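Local coordinates for protein high choriolytic enzyme 1 (Oryzias latipes, PDB 3VTG) that digests the inner layer of the fish egg envelope at hatching, as a zinc metalloprotease of the astacin family, at residues Q111-R116 against T140-T145. Sequence-based numbering, arbitrary orientation.
Sequences QTRSDR and TNNLNT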
# COMPACT_ATOMS: atom_id res chain seq x y z
N GLN A 111 -4.32 -9.75 -2.46
CA GLN A 111 -5.12 -10.95 -2.23
C GLN A 111 -6.61 -10.66 -2.04
O GLN A 111 -7.41 -11.59 -1.99
CB GLN A 111 -4.57 -11.78 -1.06
CG GLN A 111 -4.90 -11.27 0.34
CD GLN A 111 -3.97 -10.17 0.82
OE1 GLN A 111 -2.93 -9.89 0.21
NE2 GLN A 111 -4.33 -9.54 1.93
N THR A 112 -6.98 -9.39 -1.95
CA THR A 112 -8.39 -9.00 -1.81
C THR A 112 -9.02 -8.55 -3.13
O THR A 112 -10.19 -8.18 -3.16
CB THR A 112 -8.60 -7.91 -0.74
OG1 THR A 112 -8.07 -6.66 -1.21
CG2 THR A 112 -7.96 -8.30 0.58
N ARG A 113 -8.25 -8.60 -4.22
CA ARG A 113 -8.78 -8.28 -5.55
C ARG A 113 -10.01 -9.13 -5.87
O ARG A 113 -10.11 -10.28 -5.44
CB ARG A 113 -7.72 -8.52 -6.63
CG ARG A 113 -6.73 -7.38 -6.83
CD ARG A 113 -5.67 -7.77 -7.85
NE ARG A 113 -6.22 -8.13 -9.15
CZ ARG A 113 -6.07 -7.42 -10.27
NH1 ARG A 113 -5.38 -6.29 -10.27
NH2 ARG A 113 -6.62 -7.86 -11.39
N SER A 114 -10.93 -8.56 -6.64
CA SER A 114 -12.17 -9.25 -7.00
C SER A 114 -11.94 -10.57 -7.74
O SER A 114 -12.79 -11.46 -7.69
CB SER A 114 -13.06 -8.33 -7.84
OG SER A 114 -12.38 -7.95 -9.02
N ASP A 115 -10.81 -10.68 -8.42
CA ASP A 115 -10.48 -11.87 -9.21
C ASP A 115 -9.53 -12.85 -8.50
O ASP A 115 -9.05 -13.80 -9.11
CB ASP A 115 -9.91 -11.47 -10.58
CG ASP A 115 -8.64 -10.63 -10.49
OD1 ASP A 115 -8.20 -10.29 -9.37
OD2 ASP A 115 -8.08 -10.31 -11.55
N ARG A 116 -9.30 -12.63 -7.20
CA ARG A 116 -8.26 -13.35 -6.47
C ARG A 116 -8.40 -14.88 -6.42
O ARG A 116 -7.40 -15.59 -6.36
CB ARG A 116 -8.11 -12.79 -5.04
CG ARG A 116 -9.28 -13.07 -4.11
CD ARG A 116 -8.99 -14.26 -3.20
NE ARG A 116 -10.10 -14.57 -2.30
CZ ARG A 116 -10.37 -13.91 -1.18
NH1 ARG A 116 -9.62 -12.89 -0.80
NH2 ARG A 116 -11.40 -14.28 -0.42
N THR A 140 -12.79 -4.40 -6.18
CA THR A 140 -11.67 -3.52 -6.46
C THR A 140 -11.74 -2.98 -7.88
O THR A 140 -12.27 -3.63 -8.78
CB THR A 140 -10.34 -4.28 -6.28
OG1 THR A 140 -10.38 -5.52 -6.99
CG2 THR A 140 -10.08 -4.56 -4.81
N ASN A 141 -11.22 -1.77 -8.08
CA ASN A 141 -10.99 -1.25 -9.42
C ASN A 141 -9.61 -1.72 -9.85
O ASN A 141 -8.59 -1.19 -9.41
CB ASN A 141 -11.10 0.28 -9.46
CG ASN A 141 -10.76 0.86 -10.82
OD1 ASN A 141 -10.49 0.14 -11.78
ND2 ASN A 141 -10.78 2.18 -10.90
N ASN A 142 -9.59 -2.73 -10.71
CA ASN A 142 -8.35 -3.40 -11.10
C ASN A 142 -7.57 -2.68 -12.21
O ASN A 142 -6.48 -3.11 -12.57
CB ASN A 142 -8.64 -4.86 -11.46
CG ASN A 142 -9.22 -5.63 -10.29
OD1 ASN A 142 -8.84 -5.40 -9.14
ND2 ASN A 142 -10.15 -6.53 -10.57
N LEU A 143 -8.15 -1.60 -12.73
CA LEU A 143 -7.48 -0.69 -13.66
C LEU A 143 -6.94 -1.37 -14.91
O LEU A 143 -5.92 -0.96 -15.47
CB LEU A 143 -6.37 0.09 -12.92
CG LEU A 143 -6.79 0.97 -11.74
CD1 LEU A 143 -5.59 1.36 -10.89
CD2 LEU A 143 -7.53 2.22 -12.21
N ASN A 144 -7.65 -2.41 -15.36
CA ASN A 144 -7.24 -3.25 -16.50
C ASN A 144 -5.88 -3.93 -16.33
O ASN A 144 -5.24 -4.31 -17.31
CB ASN A 144 -7.32 -2.46 -17.82
CG ASN A 144 -8.74 -2.30 -18.32
OD1 ASN A 144 -9.64 -3.03 -17.91
ND2 ASN A 144 -8.95 -1.34 -19.22
N THR A 145 -5.45 -4.07 -15.08
CA THR A 145 -4.21 -4.77 -14.76
C THR A 145 -4.54 -6.16 -14.20
O THR A 145 -5.62 -6.36 -13.65
CB THR A 145 -3.34 -3.98 -13.75
OG1 THR A 145 -3.93 -4.03 -12.44
CG2 THR A 145 -3.18 -2.53 -14.20
O HOH W 1 -14.00 -5.67 -9.37
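Arg113 and Thr140 bring two loops together, CA to CA 5.6 Å apart, where a type I beta turn from Arg113 to Arg116 faces a type I' turn from Asn142 to Thr145. Both belong to the astacin catalytic domain. The 111-116 loop follows His109, a zinc ligand, and the OG1 of Thr112 bonds back to the carbonyl of that histidine. Arg113 gives the largest single share of the contact. Its chain bends at chi3 (58°), and its guanidinium lies flat against the side-chain amide of Asn142, the two planes 14° apart. Asn142 OD1 sits over the centre of the guanidinium, 3.6 Å above its plane. At the edge, Arg113 NE and NH2 grip Asp115 side-on, one nitrogen to each carboxylate oxygen. NH2 also gives a bond of 2.9 Å to Thr145 O, close to the guanidinium plane. NH1 adds only weak bonds to Thr145. A leucine in place of Arg113 would probably leave the Asp115 carboxylate without its charged mate and the Asn142 amide without its stacking partner. The Asn142 amide is held at both ends. OD1 accepts from Thr140 OG1 and from the N-terminal nitrogen of Asn1, while ND2 donates to Ser114 OG at 3.1 Å. Thr140 OG1 lies between its own backbone N and carbonyl carbon (chi1 50°). There it also accepts from Ser114 N, at 3.1 Å and nearly straight. One water completes the link, donating to Thr140 O at 2.7 Å and accepting from Ser114 OG at 2.8 Å.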